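Local coordinates for protein dihydrodipicolinate synthase (Oceanobacillus iheyensis HTE831, PDB 3D0C) that probably catalyses the condensation of pyruvate with aspartate semialdehyde that opens the lysine branch of amino-acid biosynthesis, as a TIM-barrel lyase of the DapA family, at residues A[222-226]-A[241-245]; A[111-115]-A[128-133]; A[28-34]-A[274-280]; A[72-76]-A[104-108]. The protein carries 1 engineered substitution. One frame throughout, in Å; residues are numbered along the deposited sequence.

Contact 1 (A[222-226]-A[241-245]); sequences KSFAL and VWEDV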
loop_
_atom_site.group_PDB
_atom_site.type_symbol
_atom_site.label_atom_id
_atom_site.label_comp_id
_atom_site.label_asym_id
_atom_site.label_seq_id
_atom_site.Cartn_x
_atom_site.Cartn_y
_atom_site.Cartn_z
ATOM N N LYS A 222 -12.556 7.462 27.906
ATOM C CA LYS A 222 -11.836 6.236 28.248
ATOM C C LYS A 222 -10.370 6.376 27.834
ATOM O O LYS A 222 -9.456 6.025 28.587
ATOM C CB LYS A 222 -12.454 5.026 27.545
ATOM C CG LYS A 222 -13.836 4.637 28.063
ATOM C CD LYS A 222 -14.354 3.396 27.350
ATOM C CE LYS A 222 -15.764 3.033 27.793
ATOM N NZ LYS A 222 -15.845 2.656 29.233
ATOM N N SER A 223 -10.158 6.888 26.625
ATOM C CA SER A 223 -8.816 7.094 26.101
ATOM C C SER A 223 -8.042 8.047 26.998
ATOM O O SER A 223 -6.856 7.835 27.261
ATOM C CB SER A 223 -8.884 7.679 24.684
ATOM O OG SER A 223 -9.527 6.783 23.799
ATOM N N PHE A 224 -8.708 9.104 27.458
ATOM C CA PHE A 224 -8.051 10.078 28.322
ATOM C C PHE A 224 -7.858 9.547 29.735
ATOM O O PHE A 224 -6.969 10.003 30.450
ATOM C CB PHE A 224 -8.826 11.397 28.344
ATOM C CG PHE A 224 -8.402 12.357 27.268
ATOM C CD1 PHE A 224 -7.189 13.032 27.362
ATOM C CD2 PHE A 224 -9.194 12.551 26.144
ATOM C CE1 PHE A 224 -6.772 13.892 26.346
ATOM C CE2 PHE A 224 -8.789 13.404 25.125
ATOM C CZ PHE A 224 -7.576 14.075 25.224
ATOM N N ALA A 225 -8.696 8.594 30.135
ATOM C CA ALA A 225 -8.558 7.989 31.458
ATOM C C ALA A 225 -7.256 7.179 31.431
ATOM O O ALA A 225 -6.491 7.153 32.403
ATOM C CB ALA A 225 -9.746 7.081 31.752
ATOM N N LEU A 226 -7.004 6.531 30.297
ATOM C CA LEU A 226 -5.788 5.746 30.131
ATOM C C LEU A 226 -4.571 6.666 30.100
ATOM O O LEU A 226 -3.547 6.368 30.718
ATOM C CB LEU A 226 -5.846 4.924 28.836
ATOM C CG LEU A 226 -4.577 4.120 28.531
ATOM C CD1 LEU A 226 -4.305 3.168 29.682
ATOM C CD2 LEU A 226 -4.736 3.352 27.229
ATOM N N VAL A 241 -8.229 0.327 32.856
ATOM C CA VAL A 241 -8.738 1.024 31.668
ATOM C C VAL A 241 -8.377 0.222 30.429
ATOM O O VAL A 241 -9.174 0.113 29.491
ATOM C CB VAL A 241 -8.149 2.449 31.515
ATOM C CG1 VAL A 241 -8.755 3.139 30.282
ATOM C CG2 VAL A 241 -8.436 3.266 32.763
ATOM N N TRP A 242 -7.173 -0.342 30.453
ATOM C CA TRP A 242 -6.643 -1.159 29.368
ATOM C C TRP A 242 -7.563 -2.341 29.075
ATOM O O TRP A 242 -7.947 -2.564 27.927
ATOM C CB TRP A 242 -5.245 -1.660 29.751
ATOM C CG TRP A 242 -4.650 -2.669 28.828
ATOM C CD1 TRP A 242 -4.138 -2.451 27.580
ATOM C CD2 TRP A 242 -4.473 -4.062 29.095
ATOM N NE1 TRP A 242 -3.651 -3.622 27.056
ATOM C CE2 TRP A 242 -3.843 -4.629 27.967
ATOM C CE3 TRP A 242 -4.785 -4.889 30.182
ATOM C CZ2 TRP A 242 -3.519 -5.985 27.894
ATOM C CZ3 TRP A 242 -4.462 -6.238 30.108
ATOM C CH2 TRP A 242 -3.835 -6.771 28.971
ATOM N N GLU A 243 -7.908 -3.101 30.113
ATOM C CA GLU A 243 -8.793 -4.256 29.953
ATOM C C GLU A 243 -10.153 -3.832 29.417
ATOM O O GLU A 243 -10.824 -4.595 28.716
ATOM C CB GLU A 243 -9.048 -4.954 31.292
ATOM C CG GLU A 243 -7.826 -5.359 32.064
ATOM C CD GLU A 243 -8.201 -6.127 33.311
ATOM O OE1 GLU A 243 -9.041 -5.625 34.088
ATOM O OE2 GLU A 243 -7.661 -7.231 33.508
ATOM N N ASP A 244 -10.558 -2.618 29.774
ATOM C CA ASP A 244 -11.852 -2.075 29.376
ATOM C C ASP A 244 -11.951 -1.693 27.899
ATOM O O ASP A 244 -13.015 -1.834 27.295
ATOM C CB ASP A 244 -12.187 -0.858 30.249
ATOM C CG ASP A 244 -13.617 -0.367 30.056
ATOM O OD1 ASP A 244 -14.553 -1.181 30.214
ATOM O OD2 ASP A 244 -13.806 0.834 29.758
ATOM N N VAL A 245 -10.851 -1.225 27.311
ATOM C CA VAL A 245 -10.870 -0.811 25.907
ATOM C C VAL A 245 -10.317 -1.834 24.915
ATOM O O VAL A 245 -10.594 -1.754 23.712
ATOM C CB VAL A 245 -10.103 0.510 25.710
ATOM C CG1 VAL A 245 -10.731 1.604 26.553
ATOM C CG2 VAL A 245 -8.636 0.322 26.070
#

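Contact 2 (A[111-115]-A[128-133]); sequences MIHQP and YYRNII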
loop_
_atom_site.group_PDB
_atom_site.type_symbol
_atom_site.label_atom_id
_atom_site.label_comp_id
_atom_site.label_asym_id
_atom_site.label_seq_id
_atom_site.Cartn_x
_atom_site.Cartn_y
_atom_site.Cartn_z
HETATM N N MSE A 111 2.434 14.022 8.560
HETATM C CA MSE A 111 2.726 12.654 8.983
HETATM C C MSE A 111 2.878 11.824 7.727
HETATM O O MSE A 111 1.922 11.695 6.958
HETATM C CB MSE A 111 1.593 12.044 9.808
HETATM C CG MSE A 111 1.833 10.552 10.026
HETATM SE SE MSE A 111 0.323 9.571 10.695
HETATM C CE MSE A 111 -0.696 9.416 9.043
ATOM N N ILE A 112 4.063 11.249 7.532
ATOM C CA ILE A 112 4.327 10.437 6.352
ATOM C C ILE A 112 3.889 9.008 6.595
ATOM O O ILE A 112 4.391 8.324 7.491
ATOM C CB ILE A 112 5.835 10.461 5.963
ATOM C CG1 ILE A 112 6.300 11.913 5.827
ATOM C CG2 ILE A 112 6.053 9.708 4.642
ATOM C CD1 ILE A 112 7.774 12.069 5.469
ATOM N N HIS A 113 2.920 8.579 5.795
ATOM C CA HIS A 113 2.367 7.237 5.856
ATOM C C HIS A 113 3.416 6.227 5.419
ATOM O O HIS A 113 4.445 6.580 4.815
ATOM C CB HIS A 113 1.181 7.116 4.886
ATOM C CG HIS A 113 -0.120 7.624 5.426
ATOM N ND1 HIS A 113 -0.940 6.858 6.231
ATOM C CD2 HIS A 113 -0.780 8.791 5.230
ATOM C CE1 HIS A 113 -2.044 7.527 6.498
ATOM N NE2 HIS A 113 -1.973 8.707 5.903
ATOM N N GLN A 114 3.147 4.965 5.719
ATOM C CA GLN A 114 4.035 3.899 5.290
ATOM C C GLN A 114 3.962 3.932 3.767
ATOM O O GLN A 114 2.872 4.024 3.179
ATOM C CB GLN A 114 3.548 2.532 5.791
ATOM C CG GLN A 114 4.155 1.353 5.032
ATOM C CD GLN A 114 3.626 0.003 5.490
ATOM O OE1 GLN A 114 2.433 -0.156 5.775
ATOM N NE2 GLN A 114 4.511 -0.987 5.541
ATOM N N PRO A 115 5.120 3.885 3.105
ATOM C CA PRO A 115 5.128 3.908 1.638
ATOM C C PRO A 115 4.279 2.767 1.072
ATOM O O PRO A 115 4.411 1.624 1.503
ATOM C CB PRO A 115 6.605 3.736 1.302
ATOM C CG PRO A 115 7.305 4.374 2.481
ATOM C CD PRO A 115 6.487 3.914 3.660
ATOM N N TYR A 128 13.806 8.329 0.527
ATOM C CA TYR A 128 12.391 8.663 0.376
ATOM C C TYR A 128 11.998 9.672 1.447
ATOM O O TYR A 128 11.510 10.779 1.155
ATOM C CB TYR A 128 11.548 7.391 0.536
ATOM C CG TYR A 128 10.060 7.614 0.455
ATOM C CD1 TYR A 128 9.423 7.745 -0.775
ATOM C CD2 TYR A 128 9.286 7.705 1.611
ATOM C CE1 TYR A 128 8.048 7.963 -0.854
ATOM C CE2 TYR A 128 7.918 7.922 1.547
ATOM C CZ TYR A 128 7.302 8.051 0.311
ATOM O OH TYR A 128 5.945 8.265 0.258
ATOM N N TYR A 129 12.219 9.287 2.697
ATOM C CA TYR A 129 11.874 10.147 3.822
ATOM C C TYR A 129 12.596 11.486 3.841
ATOM O O TYR A 129 11.996 12.539 4.021
ATOM C CB TYR A 129 12.149 9.417 5.140
ATOM C CG TYR A 129 11.200 8.277 5.421
ATOM C CD1 TYR A 129 9.818 8.465 5.367
ATOM C CD2 TYR A 129 11.681 7.014 5.751
ATOM C CE1 TYR A 129 8.940 7.419 5.635
ATOM C CE2 TYR A 129 10.813 5.958 6.023
ATOM C CZ TYR A 129 9.444 6.168 5.962
ATOM O OH TYR A 129 8.583 5.128 6.223
ATOM N N ARG A 130 13.902 11.452 3.662
ATOM C CA ARG A 130 14.671 12.691 3.693
ATOM C C ARG A 130 14.300 13.710 2.610
ATOM O O ARG A 130 14.260 14.915 2.880
ATOM C CB ARG A 130 16.165 12.374 3.614
ATOM C CG ARG A 130 17.033 13.608 3.714
ATOM C CD ARG A 130 18.372 13.239 4.304
ATOM N NE ARG A 130 19.002 12.178 3.536
ATOM C CZ ARG A 130 19.841 11.301 4.063
ATOM N NH1 ARG A 130 20.130 11.373 5.354
ATOM N NH2 ARG A 130 20.396 10.371 3.300
ATOM N N ASN A 131 14.061 13.251 1.381
ATOM C CA ASN A 131 13.708 14.186 0.327
ATOM C C ASN A 131 12.352 14.850 0.613
ATOM O O ASN A 131 12.141 16.000 0.248
ATOM C CB ASN A 131 13.678 13.488 -1.034
ATOM C CG ASN A 131 15.050 12.992 -1.467
ATOM O OD1 ASN A 131 16.083 13.451 -0.965
ATOM N ND2 ASN A 131 15.067 12.059 -2.413
ATOM N N ILE A 132 11.436 14.141 1.268
ATOM C CA ILE A 132 10.140 14.734 1.553
ATOM C C ILE A 132 10.226 15.774 2.679
ATOM O O ILE A 132 9.763 16.910 2.519
ATOM C CB ILE A 132 9.099 13.643 1.886
ATOM C CG1 ILE A 132 8.911 12.751 0.653
ATOM C CG2 ILE A 132 7.770 14.272 2.318
ATOM C CD1 ILE A 132 8.037 11.582 0.885
ATOM N N ILE A 133 10.841 15.391 3.795
ATOM C CA ILE A 133 10.997 16.270 4.943
ATOM C C ILE A 133 11.673 17.587 4.530
ATOM O O ILE A 133 11.153 18.683 4.794
ATOM C CB ILE A 133 11.864 15.581 6.013
ATOM C CG1 ILE A 133 11.172 14.309 6.526
ATOM C CG2 ILE A 133 12.153 16.540 7.163
ATOM C CD1 ILE A 133 11.990 13.502 7.487
HETATM O O HOH W 1 6.273 5.931 6.769
HETATM O O HOH W 2 4.097 7.267 2.164
#

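Contact 3 (A[28-34]-A[274-280]); sequences REIDWKG and RAGVTRE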
loop_
_atom_site.group_PDB
_atom_site.type_symbol
_atom_site.label_atom_id
_atom_site.label_comp_id
_atom_site.label_asym_id
_atom_site.label_seq_id
_atom_site.Cartn_x
_atom_site.Cartn_y
_atom_site.Cartn_z
ATOM N N ARG A 28 -21.599 8.441 -1.496
ATOM C CA ARG A 28 -20.335 8.300 -0.778
ATOM C C ARG A 28 -19.513 9.579 -0.791
ATOM O O ARG A 28 -18.327 9.555 -0.454
ATOM C CB ARG A 28 -19.491 7.163 -1.365
ATOM C CG ARG A 28 -20.117 5.770 -1.295
ATOM C CD ARG A 28 -19.038 4.708 -1.495
ATOM N NE ARG A 28 -19.558 3.379 -1.808
ATOM C CZ ARG A 28 -19.723 2.396 -0.925
ATOM N NH1 ARG A 28 -19.415 2.576 0.353
ATOM N NH2 ARG A 28 -20.174 1.216 -1.331
ATOM N N GLU A 29 -20.121 10.695 -1.186
ATOM C CA GLU A 29 -19.396 11.962 -1.201
ATOM C C GLU A 29 -19.106 12.344 0.244
ATOM O O GLU A 29 -19.772 11.868 1.164
ATOM C CB GLU A 29 -20.221 13.064 -1.875
ATOM C CG GLU A 29 -20.427 12.881 -3.379
ATOM C CD GLU A 29 -19.117 12.797 -4.154
ATOM O OE1 GLU A 29 -18.306 13.747 -4.078
ATOM O OE2 GLU A 29 -18.898 11.777 -4.846
ATOM N N ILE A 30 -18.108 13.194 0.446
ATOM C CA ILE A 30 -17.737 13.624 1.787
ATOM C C ILE A 30 -18.851 14.422 2.458
ATOM O O ILE A 30 -19.405 15.359 1.878
ATOM C CB ILE A 30 -16.459 14.493 1.761
ATOM C CG1 ILE A 30 -15.283 13.671 1.223
ATOM C CG2 ILE A 30 -16.166 15.028 3.153
ATOM C CD1 ILE A 30 -13.996 14.469 1.034
ATOM N N ASP A 31 -19.171 14.034 3.687
ATOM C CA ASP A 31 -20.196 14.706 4.476
ATOM C C ASP A 31 -19.448 15.775 5.267
ATOM O O ASP A 31 -18.982 15.530 6.384
ATOM C CB ASP A 31 -20.846 13.690 5.412
ATOM C CG ASP A 31 -21.937 14.289 6.271
ATOM O OD1 ASP A 31 -22.136 15.523 6.243
ATOM O OD2 ASP A 31 -22.590 13.506 6.990
ATOM N N TRP A 32 -19.322 16.961 4.681
ATOM C CA TRP A 32 -18.587 18.037 5.328
ATOM C C TRP A 32 -19.134 18.446 6.684
ATOM O O TRP A 32 -18.372 18.834 7.568
ATOM C CB TRP A 32 -18.490 19.243 4.390
ATOM C CG TRP A 32 -17.708 18.908 3.160
ATOM C CD1 TRP A 32 -18.202 18.666 1.913
ATOM C CD2 TRP A 32 -16.297 18.666 3.087
ATOM N NE1 TRP A 32 -17.188 18.284 1.067
ATOM C CE2 TRP A 32 -16.008 18.279 1.761
ATOM C CE3 TRP A 32 -15.248 18.743 4.015
ATOM C CZ2 TRP A 32 -14.713 17.958 1.339
ATOM C CZ3 TRP A 32 -13.960 18.424 3.594
ATOM C CH2 TRP A 32 -13.706 18.041 2.267
ATOM N N LYS A 33 -20.448 18.343 6.849
ATOM C CA LYS A 33 -21.092 18.688 8.112
ATOM C C LYS A 33 -20.625 17.672 9.158
ATOM O O LYS A 33 -20.159 18.045 10.237
ATOM C CB LYS A 33 -22.617 18.609 7.961
ATOM C CG LYS A 33 -23.406 19.569 8.851
ATOM C CD LYS A 33 -23.146 19.342 10.328
ATOM C CE LYS A 33 -24.008 20.271 11.176
ATOM N NZ LYS A 33 -23.653 20.222 12.618
ATOM N N GLY A 34 -20.754 16.389 8.821
ATOM C CA GLY A 34 -20.344 15.326 9.723
ATOM C C GLY A 34 -18.888 15.452 10.128
ATOM O O GLY A 34 -18.533 15.207 11.287
ATOM N N ARG A 274 -22.934 11.331 13.891
ATOM C CA ARG A 274 -22.895 11.321 12.433
ATOM C C ARG A 274 -21.587 10.724 11.909
ATOM O O ARG A 274 -20.529 11.337 12.029
ATOM C CB ARG A 274 -23.067 12.748 11.916
ATOM C CG ARG A 274 -23.452 12.838 10.455
ATOM C CD ARG A 274 -23.848 14.260 10.091
ATOM N NE ARG A 274 -24.336 14.355 8.720
ATOM C CZ ARG A 274 -24.750 15.482 8.152
ATOM N NH1 ARG A 274 -24.740 16.615 8.842
ATOM N NH2 ARG A 274 -25.174 15.476 6.895
ATOM N N ALA A 275 -21.668 9.535 11.317
ATOM C CA ALA A 275 -20.478 8.867 10.796
ATOM C C ALA A 275 -20.661 8.228 9.412
ATOM O O ALA A 275 -19.713 8.161 8.628
ATOM C CB ALA A 275 -19.997 7.811 11.803
ATOM N N GLY A 276 -21.869 7.750 9.116
ATOM C CA GLY A 276 -22.118 7.134 7.825
ATOM C C GLY A 276 -21.469 5.768 7.678
ATOM O O GLY A 276 -21.227 5.079 8.671
ATOM N N VAL A 277 -21.194 5.373 6.437
ATOM C CA VAL A 277 -20.575 4.088 6.135
ATOM C C VAL A 277 -19.189 4.290 5.525
ATOM O O VAL A 277 -18.874 5.371 5.028
ATOM C CB VAL A 277 -21.416 3.291 5.121
ATOM C CG1 VAL A 277 -22.798 3.021 5.691
ATOM C CG2 VAL A 277 -21.520 4.065 3.811
ATOM N N THR A 278 -18.374 3.241 5.554
ATOM C CA THR A 278 -17.024 3.298 5.001
ATOM C C THR A 278 -17.047 3.176 3.475
ATOM O O THR A 278 -17.975 2.596 2.906
ATOM C CB THR A 278 -16.147 2.146 5.564
ATOM O OG1 THR A 278 -16.822 0.892 5.379
ATOM C CG2 THR A 278 -15.866 2.352 7.048
ATOM N N ARG A 279 -16.034 3.733 2.813
ATOM C CA ARG A 279 -15.935 3.629 1.359
ATOM C C ARG A 279 -15.291 2.292 1.012
ATOM O O ARG A 279 -14.754 1.608 1.889
ATOM C CB ARG A 279 -15.063 4.745 0.781
ATOM C CG ARG A 279 -15.776 6.065 0.557
ATOM C CD ARG A 279 -14.912 7.023 -0.252
ATOM N NE ARG A 279 -15.608 8.274 -0.526
ATOM C CZ ARG A 279 -15.096 9.288 -1.216
ATOM N NH1 ARG A 279 -13.867 9.208 -1.713
ATOM N NH2 ARG A 279 -15.816 10.384 -1.413
ATOM N N GLU A 280 -15.360 1.917 -0.262
ATOM C CA GLU A 280 -14.738 0.682 -0.725
ATOM C C GLU A 280 -13.252 0.880 -0.403
ATOM O O GLU A 280 -12.763 2.005 -0.444
ATOM C CB GLU A 280 -14.910 0.530 -2.246
ATOM C CG GLU A 280 -16.351 0.676 -2.761
ATOM C CD GLU A 280 -16.718 2.110 -3.129
ATOM O OE1 GLU A 280 -16.583 3.011 -2.276
ATOM O OE2 GLU A 280 -17.148 2.340 -4.280
HETATM O O HOH W 3 -19.449 13.352 13.176
#

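Contact 4 (A[72-76]-A[104-108]); sequences TRVTE and DSGAD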
loop_
_atom_site.group_PDB
_atom_site.type_symbol
_atom_site.label_atom_id
_atom_site.label_comp_id
_atom_site.label_asym_id
_atom_site.label_seq_id
_atom_site.Cartn_x
_atom_site.Cartn_y
_atom_site.Cartn_z
ATOM N N THR A 72 -7.283 20.744 4.469
ATOM C CA THR A 72 -7.583 22.166 4.518
ATOM C C THR A 72 -8.738 22.440 5.476
ATOM O O THR A 72 -8.637 23.295 6.367
ATOM C CB THR A 72 -7.927 22.695 3.105
ATOM O OG1 THR A 72 -6.763 22.600 2.270
ATOM C CG2 THR A 72 -8.380 24.145 3.161
ATOM N N ARG A 73 -9.823 21.692 5.294
ATOM C CA ARG A 73 -11.033 21.825 6.108
ATOM C C ARG A 73 -10.760 21.660 7.602
ATOM O O ARG A 73 -11.172 22.484 8.426
ATOM C CB ARG A 73 -12.057 20.775 5.680
ATOM C CG ARG A 73 -13.393 20.864 6.402
ATOM C CD ARG A 73 -14.267 21.935 5.771
ATOM N NE ARG A 73 -15.658 21.840 6.209
ATOM C CZ ARG A 73 -16.672 22.428 5.583
ATOM N NH1 ARG A 73 -16.446 23.148 4.492
ATOM N NH2 ARG A 73 -17.910 22.294 6.044
ATOM N N VAL A 74 -10.080 20.575 7.957
ATOM C CA VAL A 74 -9.770 20.325 9.354
ATOM C C VAL A 74 -8.872 21.413 9.924
ATOM O O VAL A 74 -9.146 21.945 11.000
ATOM C CB VAL A 74 -9.083 18.950 9.545
ATOM C CG1 VAL A 74 -8.778 18.714 11.032
ATOM C CG2 VAL A 74 -9.979 17.848 9.016
ATOM N N THR A 75 -7.803 21.754 9.203
ATOM C CA THR A 75 -6.876 22.781 9.670
ATOM C C THR A 75 -7.592 24.099 9.988
ATOM O O THR A 75 -7.390 24.691 11.057
ATOM C CB THR A 75 -5.763 23.053 8.619
ATOM O OG1 THR A 75 -4.980 21.867 8.430
ATOM C CG2 THR A 75 -4.849 24.187 9.083
ATOM N N GLU A 76 -8.426 24.554 9.057
ATOM C CA GLU A 76 -9.154 25.803 9.236
ATOM C C GLU A 76 -10.185 25.720 10.359
ATOM O O GLU A 76 -10.336 26.666 11.133
ATOM C CB GLU A 76 -9.814 26.219 7.914
ATOM C CG GLU A 76 -8.814 26.310 6.768
ATOM C CD GLU A 76 -9.395 26.904 5.498
ATOM O OE1 GLU A 76 -10.520 26.521 5.116
ATOM O OE2 GLU A 76 -8.712 27.743 4.873
ATOM N N ASP A 104 0.341 25.089 3.555
ATOM C CA ASP A 104 -0.108 26.382 3.053
ATOM C C ASP A 104 -1.473 26.699 3.667
ATOM O O ASP A 104 -1.830 27.869 3.843
ATOM C CB ASP A 104 -0.219 26.367 1.523
ATOM C CG ASP A 104 -0.533 27.746 0.944
ATOM O OD1 ASP A 104 0.326 28.649 1.048
ATOM O OD2 ASP A 104 -1.640 27.933 0.393
ATOM N N SER A 105 -2.227 25.653 3.996
ATOM C CA SER A 105 -3.542 25.819 4.608
ATOM C C SER A 105 -3.418 26.097 6.106
ATOM O O SER A 105 -4.397 26.450 6.765
ATOM C CB SER A 105 -4.394 24.570 4.390
ATOM O OG SER A 105 -4.699 24.400 3.019
ATOM N N GLY A 106 -2.211 25.929 6.640
ATOM C CA GLY A 106 -1.997 26.190 8.048
ATOM C C GLY A 106 -1.641 25.005 8.928
ATOM O O GLY A 106 -1.463 25.182 10.131
ATOM N N ALA A 107 -1.539 23.805 8.359
ATOM C CA ALA A 107 -1.192 22.631 9.164
ATOM C C ALA A 107 0.151 22.866 9.838
ATOM O O ALA A 107 1.045 23.478 9.259
ATOM C CB ALA A 107 -1.132 21.376 8.289
ATOM N N ASP A 108 0.293 22.362 11.057
ATOM C CA ASP A 108 1.510 22.548 11.831
ATOM C C ASP A 108 2.614 21.562 11.536
ATOM O O ASP A 108 3.788 21.867 11.719
ATOM C CB ASP A 108 1.177 22.448 13.320
ATOM C CG ASP A 108 0.068 23.380 13.724
ATOM O OD1 ASP A 108 0.309 24.605 13.751
ATOM O OD2 ASP A 108 -1.045 22.887 14.003
#

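Contact 1 (A[222-226]-A[241-245])
Two helices that follow the barrel strands pack here as a near-antiparallel pair: 220-232, the helix after the last strand of the TIM barrel, and 235-257, the next one along the chain. Their short axes run 150° apart and come within 9.8 Å. V241 has the most surface buried of the ten residues and fits between K222 and L226. Its CG1 stands anti to the backbone N (chi1 -178°). That torsion carries CG1 to the backbone O of K222, at 3.4 Å, and to CB of L226, at 3.7 Å. The other methyl, CG2, faces CB of A225 more loosely. One turn further on, the aliphatic part of K222 slides past V245 in the opposite direction, with K222 CB 4.0 Å from V245 CG1. W300 adds a cation-pi contact to K222, and the backbone O of D244 accepts from the same indole. L215 and E197 border V245. K222 crosses D244 at about a right angle, and its chain bends only at the last torsion (chi4 -64°). This bend brings NZ to D244 OD2 at 2.8 Å, on the syn lone pair of that oxygen.

Contact 2 (A[111-115]-A[128-133])
I112 lays its CG2 methyl against the edge of the Y129 ring, near the ring plane, with I112 CG2 3.8 Å from Y129 CE1. The same methyl touches Y128 CE2. On the longer branch of I112, CD1 meets CG2 of I132 at 3.8 Å and, more loosely, CG1 of I133. P115 adds a second point of packing: its CG lies 3.7 Å from Y128 CE2, and its CD lies 3.5 Å from Y129 OH. This is the strand-to-helix packing of a beta-alpha-beta unit of the TIM barrel, in which helix 122-135 covers strand 109-112 before the chain enters strand 140-144. The I112 side chain is about 6 Å from that of Y143, the predicted proton donor/acceptor. An alanine in place of Y129 would probably leave CG2 of I112 and CD of P115 without the ring and hydroxyl they pack on, and open a gap there. One water lies between Y129 OH and the backbone O of I112, but its short approach to the hydroxyl makes its bonding doubtful. A second water donates to the backbone O of H113 and to Y128 OH, each at 2.8 Å. Y128 OH is also bonded to the backbone O of Y90. CD1 of I132 covers one face of the Y128 ring, and E280 of the second subunit packs against Y128.

Contact 3 (A[28-34]-A[274-280])
R28, R274 and R279 bury the most surface here, and each of the three arginines meets its partner differently. R28 stretches its chain over E280. E280 OE1 sits above one face of the R28 guanidinium, 3.0 Å from NE, and the two flat groups are stacked with their planes 28° apart. No N-H points at this oxygen, so the salt bridge rests on charge alone. E280 OE2 has a separate partner, ND2 of N131 in the second subunit. R279 does the reverse and works in its own plane. Its extended chain brings NE and NH2 side-on to one atom, the backbone O of R28, at 3.0 Å from NE and 2.8 Å from NH2. Both N-H groups reach that oxygen from the same face of its carbonyl. NH1 of R279 goes to E66 and the backbone O of A61, which probably fixes the rotation of the guanidinium. R274 pairs with D31, OD2 being 2.6 Å from NE. The carboxylate and guanidinium planes are 66° apart, and D31 OD1 lies over one face of the guanidinium. D31 is also the N-cap of helix 32-44: its OD1 accepts from G34 N at 3.1 Å, along a nearly straight N-H but from above the carboxylate plane. Its negative charge thus probably serves both the helix start and R274. A water donates to the backbone O of G34 and of R274. The contact ties the start of helix 32-44 to the loop between helices 260-270 and 287-303, with helix 64-78 touching I30 and W32.

Contact 4 (A[72-76]-A[104-108])
T72 and S105 make the polar part of this contact through their hydroxyls, T72 OG1 and S105 OG, which approach to 2.8 Å. Each hydroxyl also bonds to a backbone carbonyl four residues back: T72 OG1 to the O of K68, and S105 OG to the O of S101. Both oxygens stand beside their backbone N, with chi1 at -66° in each residue, and this places each within reach of that carbonyl as well as of the other. A valine in place of T72 would probably leave S105 OG facing a methyl where a hydroxyl now lies, with S101 O still within its reach.

Van der Waals packing is carried by T75. Its CG2 is directed at the turn, 3.3 Å from the backbone O of S105 and 3.3 Å from C of G106. On the other branch, T75 OG1 bonds to the O of A71 and lies 3.9 Å from CB of A107.

The backbone of the turn explains the fit. G106 ends helix 92-104 in a Schellman motif, with positive phi (114°). A side chain there would press on T75 CG2 and on the carbonyl before it. The turn thus passes close along helix 64-78 and leads into strand 109-112, so that two neighbouring barrel helices meet through a helix end. T75 also touches V84 of strand 83-88, and A107 touches A86. With no charged pair across it, the contact probably depends on close fit and on neighbouring hydroxyls rather than on salt bridges.

Contacts 1, 2 and 4 lie in series along the chain, all nested inside the long loop that contact 3 closes. Contacts 2 and 4 adjoin in sequence, their centres 19 Å apart. Contacts 3 and 4 touch, with W32 CB 3.5 Å from R73 NH2. Contact 1 lies across the chain's centre from contact 2, their centres about 31 Å apart. Contact 2 comes nearest the predicted active site: the I112 side chain is about 6 Å from that of Y143 and about 9 Å from that of K167. In contact 3, the T278 side chain is about 9 Å from that of T56, a predicted pyruvate-binding residue. N131 and E280 join contacts 2 and 3 of different subunits.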